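Local coordinates for PKS (Streptomyces sp. CNQ431, PDB 5YDA), which is the acyltransferase domain of a modular polyketide synthase of splenocin biosynthesis, a broadly selective domain that probably loads extender units onto an acyl carrier protein, at residues L175-M187 and H199-G211; G234-V246 and P262-V274. All blocks are in the same frame, centred on the assembly; numbering follows the deposited sequence.

Contact 1 of 2, residues L175-M187 and H199-G211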
loop_
_atom_site.group_PDB
_atom_site.type_symbol
_atom_site.label_atom_id
_atom_site.label_comp_id
_atom_site.label_asym_id
_atom_site.label_seq_id
_atom_site.Cartn_x
_atom_site.Cartn_y
_atom_site.Cartn_z
ATOM N N LEU A 175 1.944 8.128 7.866
ATOM C CA LEU A 175 1.571 7.211 6.788
ATOM C C LEU A 175 2.749 6.965 5.860
ATOM O O LEU A 175 3.013 5.818 5.473
ATOM C CB LEU A 175 0.370 7.754 5.998
ATOM C CG LEU A 175 -0.026 6.899 4.789
ATOM C CD1 LEU A 175 -0.587 5.545 5.229
ATOM C CD2 LEU A 175 -1.038 7.626 3.935
ATOM N N PHE A 176 3.481 8.034 5.511
ATOM C CA PHE A 176 4.624 7.882 4.617
ATOM C C PHE A 176 5.645 6.903 5.186
ATOM O O PHE A 176 6.098 5.992 4.488
ATOM C CB PHE A 176 5.260 9.247 4.360
ATOM C CG PHE A 176 6.490 9.194 3.505
ATOM C CD1 PHE A 176 6.388 9.002 2.132
ATOM C CD2 PHE A 176 7.752 9.332 4.074
ATOM C CE1 PHE A 176 7.530 8.950 1.343
ATOM C CE2 PHE A 176 8.888 9.283 3.294
ATOM C CZ PHE A 176 8.779 9.093 1.923
ATOM N N VAL A 177 5.963 7.034 6.477
ATOM C CA VAL A 177 6.981 6.186 7.087
ATOM C C VAL A 177 6.467 4.766 7.257
ATOM O O VAL A 177 7.218 3.793 7.078
ATOM C CB VAL A 177 7.451 6.801 8.421
ATOM C CG1 VAL A 177 8.308 5.819 9.220
ATOM C CG2 VAL A 177 8.223 8.085 8.133
ATOM N N THR A 178 5.175 4.611 7.569
ATOM C CA THR A 178 4.603 3.264 7.650
ATOM C C THR A 178 4.742 2.529 6.324
ATOM O O THR A 178 5.154 1.364 6.287
ATOM C CB THR A 178 3.126 3.321 8.072
ATOM O OG1 THR A 178 3.009 3.920 9.372
ATOM C CG2 THR A 178 2.529 1.912 8.097
ATOM N N GLU A 179 4.391 3.188 5.222
ATOM C CA GLU A 179 4.560 2.584 3.902
ATOM C C GLU A 179 6.015 2.184 3.677
ATOM O O GLU A 179 6.317 1.060 3.254
ATOM C CB GLU A 179 4.130 3.583 2.840
ATOM C CG GLU A 179 2.635 3.797 2.873
ATOM C CD GLU A 179 2.118 4.752 1.781
ATOM O OE1 GLU A 179 2.916 5.328 1.021
ATOM O OE2 GLU A 179 0.895 4.907 1.661
ATOM N N TYR A 180 6.937 3.116 3.955
ATOM C CA TYR A 180 8.337 2.848 3.675
ATOM C C TYR A 180 8.830 1.686 4.525
ATOM O O TYR A 180 9.443 0.744 4.002
ATOM C CB TYR A 180 9.161 4.116 3.904
ATOM C CG TYR A 180 10.597 3.916 3.479
ATOM C CD1 TYR A 180 10.931 3.792 2.134
ATOM C CD2 TYR A 180 11.615 3.826 4.427
ATOM C CE1 TYR A 180 12.247 3.581 1.743
ATOM C CE2 TYR A 180 12.927 3.622 4.052
ATOM C CZ TYR A 180 13.238 3.493 2.707
ATOM O OH TYR A 180 14.536 3.285 2.314
ATOM N N ALA A 181 8.523 1.706 5.833
ATOM C CA ALA A 181 8.988 0.639 6.721
ATOM C C ALA A 181 8.392 -0.710 6.333
ATOM O O ALA A 181 9.083 -1.741 6.356
ATOM C CB ALA A 181 8.635 0.982 8.171
ATOM N N LEU A 182 7.106 -0.720 5.971
ATOM C CA LEU A 182 6.446 -1.949 5.548
ATOM C C LEU A 182 7.047 -2.482 4.249
ATOM O O LEU A 182 7.295 -3.683 4.111
ATOM C CB LEU A 182 4.947 -1.680 5.400
ATOM C CG LEU A 182 3.969 -2.839 5.235
ATOM C CD1 LEU A 182 4.357 -4.004 6.133
ATOM C CD2 LEU A 182 2.625 -2.279 5.634
ATOM N N ALA A 183 7.300 -1.606 3.283
ATOM C CA ALA A 183 7.955 -2.067 2.062
ATOM C C ALA A 183 9.360 -2.613 2.349
ATOM O O ALA A 183 9.733 -3.674 1.832
ATOM C CB ALA A 183 8.010 -0.938 1.032
ATOM N N ARG A 184 10.149 -1.914 3.181
ATOM C CA ARG A 184 11.472 -2.442 3.540
ATOM C C ARG A 184 11.360 -3.798 4.226
ATOM O O ARG A 184 12.168 -4.697 3.970
ATOM C CB ARG A 184 12.236 -1.484 4.456
ATOM C CG ARG A 184 12.467 -0.076 3.934
ATOM C CD ARG A 184 13.172 -0.018 2.592
ATOM N NE ARG A 184 14.268 -0.968 2.487
ATOM C CZ ARG A 184 15.013 -1.122 1.398
ATOM N NH1 ARG A 184 15.969 -2.036 1.385
ATOM N NH2 ARG A 184 14.802 -0.363 0.329
ATOM N N THR A 185 10.364 -3.966 5.102
ATOM C CA THR A 185 10.193 -5.244 5.791
ATOM C C THR A 185 9.915 -6.372 4.810
ATOM O O THR A 185 10.467 -7.468 4.939
ATOM C CB THR A 185 9.065 -5.136 6.819
ATOM O OG1 THR A 185 9.391 -4.128 7.783
ATOM C CG2 THR A 185 8.858 -6.440 7.519
ATOM N N LEU A 186 9.065 -6.126 3.815
ATOM C CA LEU A 186 8.790 -7.167 2.825
ATOM C C LEU A 186 10.023 -7.460 1.977
ATOM O O LEU A 186 10.289 -8.619 1.634
ATOM C CB LEU A 186 7.609 -6.751 1.939
ATOM C CG LEU A 186 6.246 -6.972 2.599
ATOM C CD1 LEU A 186 5.200 -6.112 1.956
ATOM C CD2 LEU A 186 5.877 -8.411 2.438
ATOM N N MET A 187 10.787 -6.423 1.628
ATOM C CA MET A 187 11.964 -6.630 0.794
ATOM C C MET A 187 13.021 -7.452 1.527
ATOM O O MET A 187 13.651 -8.336 0.933
ATOM C CB MET A 187 12.517 -5.283 0.336
ATOM C CG MET A 187 11.594 -4.555 -0.669
ATOM S SD MET A 187 12.002 -2.799 -0.855
ATOM C CE MET A 187 12.946 -2.801 -2.377
ATOM N N HIS A 199 0.005 6.674 -5.132
ATOM C CA HIS A 199 -1.079 7.623 -5.351
ATOM C C HIS A 199 -0.690 8.908 -4.636
ATOM O O HIS A 199 -0.723 8.959 -3.403
ATOM C CB HIS A 199 -2.414 7.077 -4.836
ATOM C CG HIS A 199 -3.600 7.840 -5.335
ATOM N ND1 HIS A 199 -3.857 9.142 -4.955
ATOM C CD2 HIS A 199 -4.592 7.494 -6.199
ATOM C CE1 HIS A 199 -4.961 9.559 -5.555
ATOM N NE2 HIS A 199 -5.418 8.585 -6.323
ATOM N N SER A 200 -0.295 9.930 -5.409
ATOM C CA SER A 200 0.066 11.235 -4.876
ATOM C C SER A 200 1.202 11.093 -3.871
ATOM O O SER A 200 2.337 10.797 -4.248
ATOM C CB SER A 200 -1.154 11.911 -4.237
ATOM O OG SER A 200 -0.990 13.324 -4.155
ATOM N N LEU A 201 0.899 11.275 -2.587
ATOM C CA LEU A 201 1.902 11.047 -1.546
ATOM C C LEU A 201 2.630 9.716 -1.755
ATOM O O LEU A 201 3.858 9.636 -1.615
ATOM C CB LEU A 201 1.218 11.120 -0.178
ATOM C CG LEU A 201 1.927 11.138 1.180
ATOM C CD1 LEU A 201 2.170 9.752 1.711
ATOM C CD2 LEU A 201 3.229 11.854 1.034
ATOM N N GLY A 202 1.897 8.671 -2.147
ATOM C CA GLY A 202 2.500 7.369 -2.345
ATOM C C GLY A 202 3.525 7.316 -3.459
ATOM O O GLY A 202 4.361 6.400 -3.478
ATOM N N GLU A 203 3.470 8.259 -4.408
ATOM C CA GLU A 203 4.491 8.292 -5.455
ATOM C C GLU A 203 5.850 8.680 -4.888
ATOM O O GLU A 203 6.885 8.227 -5.396
ATOM C CB GLU A 203 4.090 9.247 -6.586
ATOM C CG GLU A 203 5.056 9.166 -7.776
ATOM C CD GLU A 203 4.413 9.528 -9.118
ATOM O OE1 GLU A 203 5.080 10.231 -9.921
ATOM O OE2 GLU A 203 3.250 9.109 -9.362
ATOM N N TYR A 204 5.871 9.500 -3.835
ATOM C CA TYR A 204 7.126 9.758 -3.138
ATOM C C TYR A 204 7.664 8.488 -2.508
ATOM O O TYR A 204 8.863 8.189 -2.623
ATOM C CB TYR A 204 6.941 10.853 -2.091
ATOM C CG TYR A 204 6.870 12.212 -2.737
ATOM C CD1 TYR A 204 8.012 13.007 -2.858
ATOM C CD2 TYR A 204 5.687 12.668 -3.306
ATOM C CE1 TYR A 204 7.960 14.241 -3.481
ATOM C CE2 TYR A 204 5.621 13.907 -3.928
ATOM C CZ TYR A 204 6.771 14.694 -4.013
ATOM O OH TYR A 204 6.736 15.931 -4.634
ATOM N N THR A 205 6.794 7.715 -1.853
ATOM C CA THR A 205 7.256 6.461 -1.273
ATOM C C THR A 205 7.797 5.554 -2.360
ATOM O O THR A 205 8.830 4.897 -2.176
ATOM C CB THR A 205 6.126 5.748 -0.514
ATOM O OG1 THR A 205 5.335 6.709 0.192
ATOM C CG2 THR A 205 6.710 4.740 0.484
ATOM N N ALA A 206 7.096 5.503 -3.496
ATOM C CA ALA A 206 7.542 4.696 -4.627
ATOM C C ALA A 206 8.894 5.175 -5.125
ATOM O O ALA A 206 9.772 4.365 -5.437
ATOM C CB ALA A 206 6.503 4.756 -5.758
ATOM N N ALA A 207 9.084 6.496 -5.189
ATOM C CA ALA A 207 10.346 7.029 -5.672
ATOM C C ALA A 207 11.486 6.670 -4.728
ATOM O O ALA A 207 12.588 6.349 -5.186
ATOM C CB ALA A 207 10.242 8.545 -5.870
ATOM N N CYS A 208 11.238 6.688 -3.411
ATOM C CA CYS A 208 12.275 6.267 -2.474
ATOM C C CYS A 208 12.588 4.788 -2.631
ATOM O O CYS A 208 13.761 4.384 -2.615
ATOM C CB CYS A 208 11.865 6.558 -1.033
ATOM S SG CYS A 208 11.784 8.283 -0.664
ATOM N N LEU A 209 11.550 3.963 -2.781
ATOM C CA LEU A 209 11.778 2.534 -2.930
ATOM C C LEU A 209 12.499 2.223 -4.232
ATOM O O LEU A 209 13.274 1.269 -4.286
ATOM C CB LEU A 209 10.456 1.780 -2.875
ATOM C CG LEU A 209 9.886 1.178 -1.591
ATOM C CD1 LEU A 209 10.834 1.264 -0.405
ATOM C CD2 LEU A 209 8.525 1.801 -1.275
ATOM N N ALA A 210 12.244 3.005 -5.288
ATOM C CA ALA A 210 12.843 2.784 -6.598
ATOM C C ALA A 210 14.258 3.325 -6.712
ATOM O O ALA A 210 14.899 3.089 -7.737
ATOM C CB ALA A 210 11.992 3.426 -7.699
ATOM N N GLY A 211 14.756 4.039 -5.702
ATOM C CA GLY A 211 16.064 4.646 -5.771
ATOM C C GLY A 211 16.085 6.042 -6.349
ATOM O O GLY A 211 17.145 6.680 -6.354
HETATM O O HOH W 1 15.734 5.192 0.070
#

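Contact 2 of 2, residues G234-V246 and P262-V274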
loop_
_atom_site.group_PDB
_atom_site.type_symbol
_atom_site.label_atom_id
_atom_site.label_comp_id
_atom_site.label_asym_id
_atom_site.label_seq_id
_atom_site.Cartn_x
_atom_site.Cartn_y
_atom_site.Cartn_z
ATOM N N GLY A 234 -8.886 25.315 0.353
ATOM C CA GLY A 234 -9.714 24.648 -0.631
ATOM C C GLY A 234 -10.311 23.357 -0.097
ATOM O O GLY A 234 -10.259 23.057 1.098
ATOM N N ALA A 235 -10.869 22.570 -1.019
ATOM C CA ALA A 235 -11.586 21.360 -0.643
ATOM C C ALA A 235 -11.525 20.348 -1.773
ATOM O O ALA A 235 -11.260 20.683 -2.930
ATOM C CB ALA A 235 -13.042 21.657 -0.278
ATOM N N THR A 236 -11.765 19.092 -1.411
ATOM C CA THR A 236 -11.725 17.977 -2.341
ATOM C C THR A 236 -12.952 17.110 -2.098
ATOM O O THR A 236 -13.339 16.875 -0.950
ATOM C CB THR A 236 -10.434 17.136 -2.182
ATOM O OG1 THR A 236 -9.288 17.990 -2.288
ATOM C CG2 THR A 236 -10.347 16.081 -3.284
ATOM N N VAL A 237 -13.577 16.656 -3.182
ATOM C CA VAL A 237 -14.719 15.764 -3.094
ATOM C C VAL A 237 -14.408 14.515 -3.903
ATOM O O VAL A 237 -13.940 14.604 -5.044
ATOM C CB VAL A 237 -16.021 16.451 -3.560
ATOM C CG1 VAL A 237 -15.892 16.952 -4.994
ATOM C CG2 VAL A 237 -17.230 15.503 -3.395
ATOM N N GLY A 238 -14.626 13.347 -3.299
ATOM C CA GLY A 238 -14.520 12.092 -4.025
ATOM C C GLY A 238 -15.878 11.757 -4.612
ATOM O O GLY A 238 -16.884 11.757 -3.902
ATOM N N VAL A 239 -15.907 11.507 -5.918
ATOM C CA VAL A 239 -17.134 11.253 -6.656
ATOM C C VAL A 239 -17.091 9.827 -7.176
ATOM O O VAL A 239 -16.140 9.445 -7.873
ATOM C CB VAL A 239 -17.314 12.235 -7.826
ATOM C CG1 VAL A 239 -18.660 11.988 -8.515
ATOM C CG2 VAL A 239 -17.179 13.688 -7.355
ATOM N N ALA A 240 -18.127 9.051 -6.846
ATOM C CA ALA A 240 -18.232 7.643 -7.228
ATOM C C ALA A 240 -18.897 7.555 -8.596
ATOM O O ALA A 240 -20.045 7.147 -8.746
ATOM C CB ALA A 240 -19.010 6.858 -6.179
ATOM N N ALA A 241 -18.158 8.008 -9.593
ATOM C CA ALA A 241 -18.576 7.942 -10.978
ATOM C C ALA A 241 -17.331 8.166 -11.815
ATOM O O ALA A 241 -16.347 8.745 -11.348
ATOM C CB ALA A 241 -19.644 8.979 -11.302
ATOM N N CYS A 242 -17.378 7.696 -13.052
ATOM C CA CYS A 242 -16.230 7.809 -13.935
ATOM C C CYS A 242 -16.036 9.249 -14.378
ATOM O O CYS A 242 -16.962 10.068 -14.363
ATOM C CB CYS A 242 -16.390 6.930 -15.162
ATOM S SG CYS A 242 -17.733 7.466 -16.193
ATOM N N ALA A 243 -14.800 9.552 -14.772
ATOM C CA ALA A 243 -14.430 10.925 -15.077
ATOM C C ALA A 243 -15.279 11.514 -16.198
ATOM O O ALA A 243 -15.565 12.716 -16.178
ATOM C CB ALA A 243 -12.945 10.985 -15.436
ATOM N N ASP A 244 -15.676 10.695 -17.182
ATOM C CA ASP A 244 -16.493 11.186 -18.294
ATOM C C ASP A 244 -17.806 11.788 -17.804
ATOM O O ASP A 244 -18.288 12.782 -18.358
ATOM C CB ASP A 244 -16.771 10.055 -19.285
ATOM C CG ASP A 244 -15.575 9.750 -20.171
ATOM O OD1 ASP A 244 -15.586 8.695 -20.845
ATOM O OD2 ASP A 244 -14.625 10.569 -20.195
ATOM N N THR A 245 -18.399 11.203 -16.768
ATOM C CA THR A 245 -19.613 11.769 -16.195
ATOM C C THR A 245 -19.328 13.050 -15.413
ATOM O O THR A 245 -20.181 13.944 -15.344
ATOM C CB THR A 245 -20.277 10.718 -15.297
ATOM O OG1 THR A 245 -20.673 9.595 -16.095
ATOM C CG2 THR A 245 -21.486 11.293 -14.568
ATOM N N VAL A 246 -18.147 13.168 -14.821
ATOM C CA VAL A 246 -17.873 14.320 -13.968
ATOM C C VAL A 246 -17.371 15.515 -14.774
ATOM O O VAL A 246 -17.722 16.664 -14.481
ATOM C CB VAL A 246 -16.877 13.909 -12.869
ATOM C CG1 VAL A 246 -16.532 15.089 -12.000
ATOM C CG2 VAL A 246 -17.470 12.763 -12.043
ATOM N N PRO A 262 -12.896 3.239 -12.981
ATOM C CA PRO A 262 -14.138 3.537 -13.726
ATOM C C PRO A 262 -15.303 4.024 -12.861
ATOM O O PRO A 262 -16.290 4.496 -13.422
ATOM C CB PRO A 262 -14.475 2.198 -14.397
ATOM C CG PRO A 262 -13.135 1.562 -14.630
ATOM C CD PRO A 262 -12.319 1.941 -13.386
ATOM N N VAL A 263 -15.226 3.946 -11.534
ATOM C CA VAL A 263 -16.317 4.419 -10.689
ATOM C C VAL A 263 -15.801 5.353 -9.603
ATOM O O VAL A 263 -16.409 5.450 -8.531
ATOM C CB VAL A 263 -17.077 3.240 -10.038
ATOM C CG1 VAL A 263 -17.814 2.396 -11.099
ATOM C CG2 VAL A 263 -16.126 2.374 -9.186
ATOM N N ALA A 264 -14.673 6.030 -9.835
ATOM C CA ALA A 264 -14.102 6.854 -8.770
ATOM C C ALA A 264 -13.201 7.934 -9.353
ATOM O O ALA A 264 -12.277 7.641 -10.119
ATOM C CB ALA A 264 -13.312 5.992 -7.776
ATOM N N CYS A 265 -13.465 9.178 -8.982
ATOM C CA CYS A 265 -12.549 10.258 -9.304
ATOM C C CYS A 265 -12.678 11.292 -8.198
ATOM O O CYS A 265 -13.566 11.203 -7.350
ATOM C CB CYS A 265 -12.830 10.826 -10.699
ATOM S SG CYS A 265 -14.427 11.588 -10.829
ATOM N N THR A 266 -11.752 12.241 -8.164
ATOM C CA THR A 266 -11.819 13.310 -7.176
ATOM C C THR A 266 -11.761 14.665 -7.870
ATOM O O THR A 266 -11.144 14.814 -8.931
ATOM C CB THR A 266 -10.690 13.217 -6.136
ATOM O OG1 THR A 266 -9.435 13.420 -6.793
ATOM C CG2 THR A 266 -10.699 11.856 -5.466
ATOM N N VAL A 267 -12.419 15.643 -7.258
ATOM C CA VAL A 267 -12.482 17.001 -7.777
ATOM C C VAL A 267 -12.092 17.941 -6.648
ATOM O O VAL A 267 -12.515 17.752 -5.501
ATOM C CB VAL A 267 -13.884 17.349 -8.332
ATOM C CG1 VAL A 267 -13.928 18.797 -8.786
ATOM C CG2 VAL A 267 -14.243 16.430 -9.515
ATOM N N ALA A 268 -11.248 18.930 -6.966
ATOM C CA ALA A 268 -10.689 19.840 -5.972
ATOM C C ALA A 268 -10.800 21.278 -6.462
ATOM O O ALA A 268 -10.805 21.543 -7.667
ATOM C CB ALA A 268 -9.218 19.512 -5.685
ATOM N N GLY A 269 -10.874 22.205 -5.514
ATOM C CA GLY A 269 -10.940 23.617 -5.850
ATOM C C GLY A 269 -11.298 24.407 -4.612
ATOM O O GLY A 269 -11.188 23.894 -3.491
ATOM N N ASP A 270 -11.753 25.647 -4.817
ATOM C CA ASP A 270 -12.124 26.407 -3.630
ATOM C C ASP A 270 -13.439 25.879 -3.077
ATOM O O ASP A 270 -14.233 25.257 -3.785
ATOM C CB ASP A 270 -12.205 27.906 -3.909
ATOM C CG ASP A 270 -13.203 28.248 -4.961
ATOM O OD1 ASP A 270 -14.400 28.477 -4.616
ATOM O OD2 ASP A 270 -12.764 28.317 -6.132
ATOM N N THR A 271 -13.647 26.112 -1.783
ATOM C CA THR A 271 -14.739 25.447 -1.088
ATOM C C THR A 271 -16.096 25.829 -1.671
ATOM O O THR A 271 -16.977 24.973 -1.796
ATOM C CB THR A 271 -14.664 25.753 0.406
ATOM O OG1 THR A 271 -13.347 25.425 0.871
ATOM C CG2 THR A 271 -15.658 24.902 1.170
ATOM N N ASP A 272 -16.271 27.094 -2.064
ATOM C CA ASP A 272 -17.535 27.532 -2.658
ATOM C C ASP A 272 -17.848 26.758 -3.933
ATOM O O ASP A 272 -18.974 26.293 -4.131
ATOM C CB ASP A 272 -17.493 29.032 -2.966
ATOM C CG ASP A 272 -17.671 29.890 -1.730
ATOM O OD1 ASP A 272 -18.091 29.353 -0.674
ATOM O OD2 ASP A 272 -17.401 31.112 -1.825
ATOM N N ALA A 273 -16.869 26.653 -4.831
ATOM C CA ALA A 273 -17.068 25.900 -6.061
ATOM C C ALA A 273 -17.374 24.430 -5.769
ATOM O O ALA A 273 -18.198 23.813 -6.454
ATOM C CB ALA A 273 -15.833 26.028 -6.954
ATOM N N VAL A 274 -16.731 23.857 -4.749
ATOM C CA VAL A 274 -16.974 22.455 -4.419
ATOM C C VAL A 274 -18.380 22.285 -3.855
ATOM O O VAL A 274 -19.077 21.312 -4.181
ATOM C CB VAL A 274 -15.889 21.933 -3.451
ATOM C CG1 VAL A 274 -16.316 20.621 -2.804
ATOM C CG2 VAL A 274 -14.571 21.737 -4.186
#

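Contact 1 of 2, residues L175-M187 and H199-G211
Thr205 OG1 donates a hydrogen bond of 2.9 Å to Glu179 OE1, meeting the carboxylate oxygen nearly along its C-O axis, and the two side chains cross at about a right angle. Glu179 is buried, so this bond satisfies a carboxylate oxygen inside the protein. The donor sits on the helix that follows a probable nucleophile elbow (Gly198, Ser200, Gly202), the GxSxG turn of the acyltransferase fold; Ser200 OG is hydrogen-bonded to His298 NE2, as in the Ser-His pair of such enzymes. The axes of segments 175-187 and 201-210 cross at -35°, 9.8 Å apart at their closest. The side chains of Phe176 and Thr205 slide past each other in opposite directions, Phe176 CD1 lying 3.2 Å from Thr205 OG1. With CG swung away from its own backbone N (chi1 177°), the Phe176 ring turns its edge to Tyr204 C and to Cys208 SG, which makes a sulfur-aromatic contact. Farther along, Leu209 enters as a knob among Tyr180, Ala183, Arg184 and Met187. Its two methyls divide the work: CD2 rests 3.6 Å from Ala183 CB, while CD1 reaches to 3.5 Å from Tyr180 CE1.

Contact 2 of 2, residues G234-V246 and P262-V274
Six backbone hydrogen bonds tie strand 235-239 to strand 264-269, reciprocally in the pairs Ala235-Gly269, Val237-Val267 and Val239-Cys265. That from Val239 N to Cys265 O is 2.8 Å long and nearly straight, with 171° at the hydrogen. Between these rungs, in the non-hydrogen-bonded pairs Thr236-Ala268 and Gly238-Thr266, CA-H groups approach carbonyl oxygens, as where Ala268 CA lies 3.2 Å from Ala235 O. The two strands are the central pair of a four-stranded antiparallel sheet, flanked by strands 254-261 and 288-290, which forms the small ferredoxin-like subdomain of the acyltransferase. Apolar contacts gather on the face bearing Val237, Val239, Cys265 and Val267. Val237 and Val267 lie side by side and point the same way, CG1 of the former 3.9 Å from CB of the latter. Helix 243-246 adds Val246, which packs its CG1 3.6 Å from Val267 CG2. Cys265 SG, set between its backbone N and carbonyl carbon (chi1 64°), is thereby placed 3.5 Å from Val246 CG2. Among the polar side chains, Thr236 OG1 is hydrogen-bonded to Ala295 O, and Asp270 caps helix 271-283, its OD1 accepting from Ala273 N at 3.1 Å.

In the fold
Contacts 1 and 2 illustrate how an acyltransferase divides its chain between two parts. They follow one another in series, contact 1 closing before contact 2 opens, with helix 215-231 running between them. Their centres are about 26 Å apart and their nearest atoms about 6 Å, without touching. Contact 1 lies deep, its centre about 8 Å from that of the chain, beside the mixed sheet whose strand 195-198 leads into the presumed nucleophile elbow; contact 2, its centre about 23 Å from the chain's, belongs to the separate four-stranded antiparallel sheet. One place where the two parts meet is the hydrogen bond of His199 NE2 to Asn260 OD1 of strand 254-261, consistent with an active-site cleft between the large and small subdomains.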